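Local coordinates for protein positive phenol-degradative gene regulator (Ralstonia sp. E2, PDB 5FRX) that probably activates transcription of phenol-degradation genes as an ATP- and DNA-binding regulator, its N-terminal sensory part, present here, holding p-nitrophenol and a zinc ion, at residues 14-19 / 98-103; 106-111 / 131-136; 172-177 / 185-190. All coordinates share one frame; numbering follows the deposited sequence.

Contact 1 of 3, residues 14-19 / 98-103; sequences DGLSNL and GPCLHT. With NPO (p-nitrophenol), chain D.
L19 and C100 make the tightest apolar contact between the N-terminal loop 14-19 and helix 97-104: L19 CD1 lies 3.4 Å from C100 CB. The same methyl reaches on to L101, where it is 3.9 Å from CG. The other branch of L19 meets the L101 isobutyl group, with L19 CD2 3.9 Å from L101 CD2, the two side chains crossing at about a right angle. Nearer the N terminus the packing is looser. L16 CG lies 4.3 Å from C100 SG, and L16 CD2 approaches T103 CG2. C100 SG, anti to its own carbonyl carbon (chi1 -75°), faces the flank of L16. M97 and I104 of the same helix also touch L19, while M27 and G30 of the second subunit pack on L16 and T103, so this corner of the sensory domain also takes part in the dimer contact.

Within the helix, T103 OG1 donates to P99 O at 3.0 Å, and T103 N reaches that same oxygen from the opposite face of the carbonyl plane, so two donors of one residue grip it.

Turned away from the loop, H102 and P99 line the pocket of p-nitrophenol. H102 ND1 is 2.6 Å from the phenol OH, in a hydrogen bond lying in the plane of the imidazole; W130 NE1 is also hydrogen-bonded to the ligand. Y157 stacks on the H102 ring and would limit its tilt. P99 adds an apolar contact, its CD 3.6 Å from ring carbon C6 of the ligand.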
loop_
_atom_site.group_PDB
_atom_site.type_symbol
_atom_site.label_atom_id
_atom_site.label_comp_id
_atom_site.label_asym_id
_atom_site.label_seq_id
_atom_site.Cartn_x
_atom_site.Cartn_y
_atom_site.Cartn_z
ATOM N N ASP A 14 -16.180 -4.613 -19.804
ATOM C CA ASP A 14 -16.571 -5.962 -19.412
ATOM C C ASP A 14 -15.528 -6.595 -18.498
ATOM O O ASP A 14 -15.836 -7.500 -17.722
ATOM C CB ASP A 14 -16.787 -6.837 -20.648
ATOM C CG ASP A 14 -16.947 -8.304 -20.302
ATOM O OD1 ASP A 14 -17.818 -8.628 -19.467
ATOM O OD2 ASP A 14 -16.204 -9.135 -20.866
ATOM N N GLY A 15 -14.292 -6.114 -18.595
ATOM C CA GLY A 15 -13.207 -6.630 -17.782
ATOM C C GLY A 15 -13.065 -5.891 -16.466
ATOM O O GLY A 15 -12.371 -6.349 -15.558
ATOM N N LEU A 16 -13.727 -4.743 -16.362
ATOM C CA LEU A 16 -13.674 -3.936 -15.149
ATOM C C LEU A 16 -14.999 -3.983 -14.397
ATOM O O LEU A 16 -15.025 -4.122 -13.173
ATOM C CB LEU A 16 -13.312 -2.487 -15.486
ATOM C CG LEU A 16 -12.041 -2.281 -16.311
ATOM C CD1 LEU A 16 -12.383 -2.018 -17.770
ATOM C CD2 LEU A 16 -11.207 -1.144 -15.739
ATOM N N SER A 17 -16.098 -3.867 -15.135
ATOM C CA SER A 17 -17.428 -3.897 -14.538
ATOM C C SER A 17 -17.702 -5.239 -13.868
ATOM O O SER A 17 -18.407 -5.308 -12.861
ATOM C CB SER A 17 -18.497 -3.611 -15.596
ATOM O OG SER A 17 -18.420 -2.270 -16.048
ATOM N N ASN A 18 -17.139 -6.302 -14.431
ATOM C CA ASN A 18 -17.321 -7.643 -13.889
ATOM C C ASN A 18 -16.486 -7.874 -12.633
ATOM O O ASN A 18 -16.966 -8.445 -11.654
ATOM C CB ASN A 18 -16.984 -8.699 -14.945
ATOM C CG ASN A 18 -17.156 -10.113 -14.430
ATOM O OD1 ASN A 18 -17.580 -10.326 -13.293
ATOM N ND2 ASN A 18 -16.826 -11.092 -15.266
ATOM N N LEU A 19 -15.236 -7.426 -12.669
ATOM C CA LEU A 19 -14.334 -7.581 -11.535
ATOM C C LEU A 19 -14.655 -6.578 -10.432
ATOM O O LEU A 19 -14.044 -6.598 -9.363
ATOM C CB LEU A 19 -12.879 -7.422 -11.981
ATOM C CG LEU A 19 -12.225 -8.653 -12.613
ATOM C CD1 LEU A 19 -11.022 -8.251 -13.454
ATOM C CD2 LEU A 19 -11.825 -9.657 -11.543
ATOM N N GLY A 98 -5.975 -9.667 -15.222
ATOM C CA GLY A 98 -4.759 -9.077 -14.688
ATOM C C GLY A 98 -4.653 -7.575 -14.919
ATOM O O GLY A 98 -4.593 -6.804 -13.965
ATOM N N PRO A 99 -4.605 -7.149 -16.192
ATOM C CA PRO A 99 -4.609 -5.728 -16.537
ATOM C C PRO A 99 -5.768 -4.980 -15.888
ATOM O O PRO A 99 -5.584 -3.869 -15.375
ATOM C CB PRO A 99 -4.747 -5.753 -18.064
ATOM C CG PRO A 99 -4.008 -6.950 -18.452
ATOM C CD PRO A 99 -4.299 -7.979 -17.367
ATOM N N CYS A 100 -6.944 -5.600 -15.916
ATOM C CA CYS A 100 -8.125 -5.080 -15.259
ATOM C C CYS A 100 -7.899 -4.817 -13.776
ATOM O O CYS A 100 -8.128 -3.704 -13.305
ATOM C CB CYS A 100 -9.291 -6.045 -15.448
ATOM S SG CYS A 100 -9.995 -5.990 -17.120
ATOM N N LEU A 101 -7.439 -5.823 -13.042
ATOM C CA LEU A 101 -7.242 -5.678 -11.598
ATOM C C LEU A 101 -6.161 -4.643 -11.306
ATOM O O LEU A 101 -6.280 -3.851 -10.347
ATOM C CB LEU A 101 -6.906 -7.034 -10.960
ATOM C CG LEU A 101 -8.127 -7.966 -10.884
ATOM C CD1 LEU A 101 -7.769 -9.393 -10.539
ATOM C CD2 LEU A 101 -9.121 -7.412 -9.866
ATOM N N HIS A 102 -5.130 -4.618 -12.119
ATOM C CA HIS A 102 -4.100 -3.634 -11.966
ATOM C C HIS A 102 -4.662 -2.231 -12.097
ATOM O O HIS A 102 -4.211 -1.338 -11.458
ATOM C CB HIS A 102 -2.981 -3.860 -12.976
ATOM C CG HIS A 102 -1.609 -3.601 -12.442
ATOM N ND1 HIS A 102 -0.512 -3.474 -13.251
ATOM C CD2 HIS A 102 -1.159 -3.443 -11.184
ATOM C CE1 HIS A 102 0.553 -3.263 -12.517
ATOM N NE2 HIS A 102 0.189 -3.239 -11.259
ATOM N N THR A 103 -5.671 -2.058 -12.914
ATOM C CA THR A 103 -6.265 -0.728 -13.103
ATOM C C THR A 103 -7.165 -0.374 -11.925
ATOM O O THR A 103 -7.033 0.699 -11.347
ATOM C CB THR A 103 -7.066 -0.643 -14.432
ATOM O OG1 THR A 103 -6.217 -0.976 -15.540
ATOM C CG2 THR A 103 -7.632 0.748 -14.640
HETATM C C1 NPO D . -0.543 -8.112 -16.975
HETATM C C2 NPO D . 0.080 -7.191 -17.787
HETATM C C3 NPO D . 0.191 -5.883 -17.376
HETATM C C4 NPO D . -0.321 -5.493 -16.149
HETATM C C5 NPO D . -0.952 -6.411 -15.330
HETATM C C6 NPO D . -1.054 -7.733 -15.740
HETATM O OH NPO D . -0.200 -4.161 -15.757
HETATM N N1 NPO D . -0.629 -9.467 -17.413
HETATM O O2 NPO D . -0.893 -10.438 -16.492
HETATM O O3 NPO D . -0.414 -9.774 -18.588
#

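Contact 2 of 3, residues 106-111 / 131-136; sequences GVVRVT and EDSFEG. With NPO (p-nitrophenol), chain D.
F134 turns a ring edge to V107, whose carbonyl group lies close to the ring plane, while CB of E135 sits 3.9 Å above the centre of one face of the F134 ring. The contact closes the open end of the antiparallel hairpin formed by strands 109-118 and 123-131, where the chain passes from the second strand into helix 134-143. V107 CG1, anti to the backbone N (chi1 169°), meets F134 CD2 at 3.4 Å. The carbonyl of V107 also takes the amide of F134, N to O 2.9 Å, with the donor almost in line with C=O; a residue of the first helical turn is thereby tied to the segment leading into the other strand. One residue earlier, G106 ends the preceding helix in a Schellman motif.

R109 and E131 form a hydrogen-bonded antiparallel pair: R109 N to E131 O is 2.8 Å and E131 N to R109 O is 2.7 Å. Their side chains run alongside each other in the same direction, touching through CB, with guanidinium and carboxylate planes 59° apart and no charged atoms in contact. T111 OG1 adds a weak bond to E131 OE2. S133 OG is held by Q154, close to the zinc site, and D132 O accepts R38 NH2 of the second subunit. V110 points away from segment 131-136 into the ligand pocket, its CG2 3.3 Å from the p-nitrophenol OH.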
loop_
_atom_site.group_PDB
_atom_site.type_symbol
_atom_site.label_atom_id
_atom_site.label_comp_id
_atom_site.label_asym_id
_atom_site.label_seq_id
_atom_site.Cartn_x
_atom_site.Cartn_y
_atom_site.Cartn_z
ATOM N N GLY A 106 -5.561 1.007 -8.923
ATOM C CA GLY A 106 -5.078 2.374 -9.021
ATOM C C GLY A 106 -3.580 2.453 -9.239
ATOM O O GLY A 106 -2.923 3.410 -8.843
ATOM N N VAL A 107 -3.035 1.450 -9.897
ATOM C CA VAL A 107 -1.597 1.360 -10.044
ATOM C C VAL A 107 -1.176 1.973 -11.376
ATOM O O VAL A 107 -0.259 2.774 -11.425
ATOM C CB VAL A 107 -1.115 -0.117 -9.953
ATOM C CG1 VAL A 107 0.339 -0.239 -10.378
ATOM C CG2 VAL A 107 -1.313 -0.678 -8.537
ATOM N N VAL A 108 -1.869 1.591 -12.445
ATOM C CA VAL A 108 -1.562 2.029 -13.798
ATOM C C VAL A 108 -2.789 1.818 -14.676
ATOM O O VAL A 108 -3.662 1.016 -14.342
ATOM C CB VAL A 108 -0.351 1.270 -14.401
ATOM C CG1 VAL A 108 -0.511 -0.247 -14.229
ATOM C CG2 VAL A 108 -0.178 1.625 -15.873
ATOM N N ARG A 109 -2.870 2.578 -15.767
ATOM C CA ARG A 109 -3.858 2.358 -16.823
ATOM C C ARG A 109 -3.220 1.418 -17.830
ATOM O O ARG A 109 -2.312 1.792 -18.584
ATOM C CB ARG A 109 -4.299 3.681 -17.481
ATOM C CG ARG A 109 -5.013 3.552 -18.847
ATOM C CD ARG A 109 -6.410 2.930 -18.750
ATOM N NE ARG A 109 -7.196 3.136 -19.972
ATOM C CZ ARG A 109 -8.481 2.804 -20.106
ATOM N NH1 ARG A 109 -9.142 2.236 -19.095
ATOM N NH2 ARG A 109 -9.109 3.040 -21.252
ATOM N N VAL A 110 -3.678 0.180 -17.796
ATOM C CA VAL A 110 -3.087 -0.880 -18.589
ATOM C C VAL A 110 -3.787 -0.940 -19.923
ATOM O O VAL A 110 -5.013 -0.869 -19.985
ATOM C CB VAL A 110 -3.195 -2.248 -17.880
ATOM C CG1 VAL A 110 -2.404 -3.291 -18.635
ATOM C CG2 VAL A 110 -2.689 -2.136 -16.457
ATOM N N THR A 111 -3.005 -1.055 -20.990
ATOM C CA THR A 111 -3.554 -1.133 -22.338
ATOM C C THR A 111 -2.882 -2.243 -23.126
ATOM O O THR A 111 -1.754 -2.077 -23.576
ATOM C CB THR A 111 -3.376 0.186 -23.100
ATOM O OG1 THR A 111 -4.274 1.166 -22.572
ATOM C CG2 THR A 111 -3.655 -0.025 -24.587
ATOM N N GLU A 131 -0.284 3.528 -19.018
ATOM C CA GLU A 131 -0.483 4.972 -18.880
ATOM C C GLU A 131 -0.660 5.398 -17.407
ATOM O O GLU A 131 -1.286 4.711 -16.614
ATOM C CB GLU A 131 -1.677 5.425 -19.739
ATOM C CG GLU A 131 -1.543 5.031 -21.222
ATOM C CD GLU A 131 -2.748 5.424 -22.072
ATOM O OE1 GLU A 131 -2.918 6.637 -22.344
ATOM O OE2 GLU A 131 -3.516 4.517 -22.474
ATOM N N ASP A 132 -0.068 6.513 -17.049
ATOM C CA ASP A 132 -0.125 7.027 -15.701
ATOM C C ASP A 132 0.408 6.071 -14.641
ATOM O O ASP A 132 -0.238 5.817 -13.658
ATOM C CB ASP A 132 -1.533 7.462 -15.366
ATOM C CG ASP A 132 -2.232 8.093 -16.520
ATOM O OD1 ASP A 132 -1.800 9.153 -16.974
ATOM O OD2 ASP A 132 -3.234 7.531 -16.975
ATOM N N SER A 133 1.608 5.559 -14.835
ATOM C CA SER A 133 2.200 4.660 -13.873
ATOM C C SER A 133 2.381 5.380 -12.581
ATOM O O SER A 133 3.062 6.361 -12.554
ATOM C CB SER A 133 3.565 4.210 -14.339
ATOM O OG SER A 133 3.497 3.059 -15.129
ATOM N N PHE A 134 1.795 4.881 -11.508
ATOM C CA PHE A 134 2.017 5.486 -10.221
ATOM C C PHE A 134 3.500 5.447 -9.929
ATOM O O PHE A 134 4.068 6.370 -9.426
ATOM C CB PHE A 134 1.155 4.819 -9.133
ATOM C CG PHE A 134 1.822 3.706 -8.391
ATOM C CD1 PHE A 134 2.647 3.978 -7.348
ATOM C CD2 PHE A 134 1.653 2.422 -8.770
ATOM C CE1 PHE A 134 3.285 2.987 -6.676
ATOM C CE2 PHE A 134 2.283 1.420 -8.110
ATOM C CZ PHE A 134 3.102 1.699 -7.057
ATOM N N GLU A 135 4.096 4.319 -10.228
ATOM C CA GLU A 135 5.433 4.016 -9.738
ATOM C C GLU A 135 6.500 4.869 -10.439
ATOM O O GLU A 135 7.461 5.306 -9.806
ATOM C CB GLU A 135 5.735 2.518 -9.900
ATOM C CG GLU A 135 6.943 2.058 -9.118
ATOM C CD GLU A 135 7.044 0.549 -9.038
ATOM O OE1 GLU A 135 6.355 -0.120 -9.843
ATOM O OE2 GLU A 135 7.812 0.029 -8.185
ATOM N N GLY A 136 6.333 5.096 -11.738
ATOM C CA GLY A 136 7.205 6.007 -12.457
ATOM C C GLY A 136 7.050 7.414 -11.891
ATOM O O GLY A 136 8.031 8.033 -11.473
HETATM C C1 NPO D . -0.543 -8.112 -16.975
HETATM C C2 NPO D . 0.080 -7.191 -17.787
HETATM C C3 NPO D . 0.191 -5.883 -17.376
HETATM C C4 NPO D . -0.321 -5.493 -16.149
HETATM C C5 NPO D . -0.952 -6.411 -15.330
HETATM C C6 NPO D . -1.054 -7.733 -15.740
HETATM O OH NPO D . -0.200 -4.161 -15.757
HETATM N N1 NPO D . -0.629 -9.467 -17.413
HETATM O O2 NPO D . -0.893 -10.438 -16.492
HETATM O O3 NPO D . -0.414 -9.774 -18.588
#

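Contact 3 of 3, residues 172-177 / 185-190; sequences YRELEC and CRILGK. With ZN (zinc ion), chain C; NPO (p-nitrophenol), chain D.
A zinc site closes the beta hairpin of strands 170-176 and 185-191 in the V4R domain, and E174, C177 and C185 supply three of its ligands. E174 OE1 binds the zinc at 1.9 Å, C185 SG at 2.2 Å and C177 SG at 2.5 Å; C151 SG completes the set. Near the site the hairpin carries a classic beta bulge, with L175 and E176 both facing R186. R186 O takes L175 N at 2.6 Å and, weakly, E176 N, while R186 N returns a bond to E176 O. Beyond the bulge the pairing is regular, R173 and L188 exchanging two backbone hydrogen bonds.

On the face shared with R173 and L188, E176 and R186 lie side by side, pointing the same way. E176 CG lies over one face of the guanidinium, and OE2 forms a salt bridge with R186 NH1 at 3.5 Å, the two planar groups 73° apart; H184 binds R186 NH2.

The face of Y172, E174 and I187 looks toward helix 152-166 and the ligand. G189, lacking a side chain, lets the Y172 ring lie over its CA in a CH-pi contact, 3.6 Å from CA to the ring centroid. T162 holds Y172 OH, which also approaches the nitro group. I187 puts CG1 between its backbone N and carbonyl carbon (chi1 84°), and CD1 ends 3.7 Å from C3 of p-nitrophenol.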
loop_
_atom_site.group_PDB
_atom_site.type_symbol
_atom_site.label_atom_id
_atom_site.label_comp_id
_atom_site.label_asym_id
_atom_site.label_seq_id
_atom_site.Cartn_x
_atom_site.Cartn_y
_atom_site.Cartn_z
ATOM N N TYR A 172 8.494 -10.349 -17.214
ATOM C CA TYR A 172 8.311 -9.130 -18.002
ATOM C C TYR A 172 9.483 -8.172 -17.844
ATOM O O TYR A 172 10.147 -8.159 -16.811
ATOM C CB TYR A 172 7.047 -8.382 -17.597
ATOM C CG TYR A 172 5.720 -9.022 -17.922
ATOM C CD1 TYR A 172 5.299 -10.179 -17.276
ATOM C CD2 TYR A 172 4.865 -8.433 -18.829
ATOM C CE1 TYR A 172 4.079 -10.739 -17.550
ATOM C CE2 TYR A 172 3.647 -8.986 -19.113
ATOM C CZ TYR A 172 3.253 -10.134 -18.466
ATOM O OH TYR A 172 2.019 -10.667 -18.747
ATOM N N ARG A 173 9.715 -7.367 -18.874
ATOM C CA ARG A 173 10.615 -6.232 -18.782
ATOM C C ARG A 173 9.936 -5.009 -19.355
ATOM O O ARG A 173 9.168 -5.113 -20.319
ATOM C CB ARG A 173 11.913 -6.491 -19.526
ATOM C CG ARG A 173 12.577 -7.797 -19.163
ATOM C CD ARG A 173 14.067 -7.726 -19.447
ATOM N NE ARG A 173 14.721 -6.857 -18.476
ATOM C CZ ARG A 173 15.441 -7.303 -17.457
ATOM N NH1 ARG A 173 15.612 -8.612 -17.291
ATOM N NH2 ARG A 173 15.996 -6.438 -16.614
ATOM N N GLU A 174 10.195 -3.858 -18.735
ATOM C CA GLU A 174 9.789 -2.570 -19.280
ATOM C C GLU A 174 10.709 -2.226 -20.436
ATOM O O GLU A 174 11.918 -2.175 -20.268
ATOM C CB GLU A 174 9.856 -1.462 -18.221
ATOM C CG GLU A 174 8.827 -1.514 -17.117
ATOM C CD GLU A 174 8.766 -0.217 -16.316
ATOM O OE1 GLU A 174 8.083 0.735 -16.748
ATOM O OE2 GLU A 174 9.411 -0.154 -15.250
ATOM N N LEU A 175 10.143 -1.994 -21.607
ATOM C CA LEU A 175 10.940 -1.593 -22.760
ATOM C C LEU A 175 11.171 -0.078 -22.756
ATOM O O LEU A 175 12.267 0.395 -23.064
ATOM C CB LEU A 175 10.256 -2.033 -24.053
ATOM C CG LEU A 175 9.803 -3.500 -24.058
ATOM C CD1 LEU A 175 9.458 -3.966 -25.478
ATOM C CD2 LEU A 175 10.860 -4.408 -23.434
ATOM N N GLU A 176 10.127 0.669 -22.409
ATOM C CA GLU A 176 10.208 2.117 -22.256
ATOM C C GLU A 176 9.502 2.491 -20.955
ATOM O O GLU A 176 8.554 1.806 -20.540
ATOM C CB GLU A 176 9.579 2.840 -23.455
ATOM C CG GLU A 176 9.871 2.190 -24.822
ATOM C CD GLU A 176 11.148 2.706 -25.491
ATOM O OE1 GLU A 176 11.944 3.410 -24.827
ATOM O OE2 GLU A 176 11.351 2.411 -26.692
ATOM N N CYS A 177 9.958 3.557 -20.300
ATOM C CA CYS A 177 9.455 3.867 -18.970
ATOM C C CYS A 177 9.337 5.370 -18.719
ATOM O O CYS A 177 10.256 6.135 -19.000
ATOM C CB CYS A 177 10.357 3.219 -17.911
ATOM S SG CYS A 177 9.900 3.551 -16.174
ATOM N N CYS A 185 5.037 3.967 -20.186
ATOM C CA CYS A 185 5.808 2.740 -20.020
ATOM C C CYS A 185 5.317 1.749 -21.056
ATOM O O CYS A 185 4.217 1.883 -21.583
ATOM C CB CYS A 185 5.673 2.156 -18.598
ATOM S SG CYS A 185 6.016 3.305 -17.221
ATOM N N ARG A 186 6.135 0.755 -21.347
ATOM C CA ARG A 186 5.798 -0.253 -22.333
ATOM C C ARG A 186 6.485 -1.521 -21.878
ATOM O O ARG A 186 7.640 -1.473 -21.458
ATOM C CB ARG A 186 6.257 0.179 -23.725
ATOM C CG ARG A 186 5.842 -0.730 -24.876
ATOM C CD ARG A 186 6.446 -0.222 -26.203
ATOM N NE ARG A 186 6.149 1.195 -26.424
ATOM C CZ ARG A 186 6.928 2.043 -27.092
ATOM N NH1 ARG A 186 8.077 1.631 -27.619
ATOM N NH2 ARG A 186 6.558 3.311 -27.223
ATOM N N ILE A 187 5.774 -2.646 -21.922
ATOM C CA ILE A 187 6.305 -3.889 -21.367
ATOM C C ILE A 187 6.052 -5.079 -22.281
ATOM O O ILE A 187 5.088 -5.110 -23.050
ATOM C CB ILE A 187 5.705 -4.202 -19.961
ATOM C CG1 ILE A 187 4.353 -4.916 -20.101
ATOM C CG2 ILE A 187 5.616 -2.914 -19.097
ATOM C CD1 ILE A 187 3.519 -4.975 -18.798
ATOM N N LEU A 188 6.938 -6.057 -22.172
ATOM C CA LEU A 188 6.850 -7.283 -22.934
ATOM C C LEU A 188 6.939 -8.472 -21.982
ATOM O O LEU A 188 7.800 -8.504 -21.095
ATOM C CB LEU A 188 7.967 -7.350 -23.981
ATOM C CG LEU A 188 8.396 -8.775 -24.345
ATOM C CD1 LEU A 188 7.295 -9.460 -25.149
ATOM C CD2 LEU A 188 9.728 -8.795 -25.094
ATOM N N GLY A 189 6.049 -9.442 -22.166
ATOM C CA GLY A 189 6.024 -10.626 -21.324
ATOM C C GLY A 189 6.153 -11.910 -22.117
ATOM O O GLY A 189 5.477 -12.104 -23.133
ATOM N N LYS A 190 7.021 -12.801 -21.648
ATOM C CA LYS A 190 7.228 -14.060 -22.328
ATOM C C LYS A 190 7.944 -15.042 -21.408
ATOM O O LYS A 190 8.528 -14.634 -20.399
ATOM C CB LYS A 190 8.010 -13.836 -23.623
ATOM C CG LYS A 190 9.407 -13.319 -23.424
ATOM C CD LYS A 190 10.073 -13.043 -24.754
ATOM C CE LYS A 190 11.459 -12.435 -24.572
ATOM N NZ LYS A 190 12.021 -11.904 -25.857
HETATM ZN ZN ZN C . 7.643 2.490 -16.031
HETATM C C1 NPO D . -0.543 -8.112 -16.975
HETATM C C2 NPO D . 0.080 -7.191 -17.787
HETATM C C3 NPO D . 0.191 -5.883 -17.376
HETATM C C4 NPO D . -0.321 -5.493 -16.149
HETATM C C5 NPO D . -0.952 -6.411 -15.330
HETATM C C6 NPO D . -1.054 -7.733 -15.740
HETATM O OH NPO D . -0.200 -4.161 -15.757
HETATM N N1 NPO D . -0.629 -9.467 -17.413
HETATM O O2 NPO D . -0.893 -10.438 -16.492
HETATM O O3 NPO D . -0.414 -9.774 -18.588
#

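Overall arrangement
From the N terminus, contact 1 closes the longest loop: 14-19 meets 98-103 after the small three-stranded sheet and the long helix 44-83. Contact 2 follows, 106-111 joining 131-136 across one hairpin, and contact 3 ends the series with the hairpin 172-177/185-190. The three run one after another, neither nested nor crossed. Helix 97-104 leads directly into strand 109-118, so contacts 1 and 2 touch, H102 packing on V107 and V108. Contacts 2 and 3 share the four-stranded sheet and meet where S133 approaches C185. Contacts 1 and 3 do not touch, about 7 Å apart at nearest atoms, but p-nitrophenol, touched by all three, bridges them.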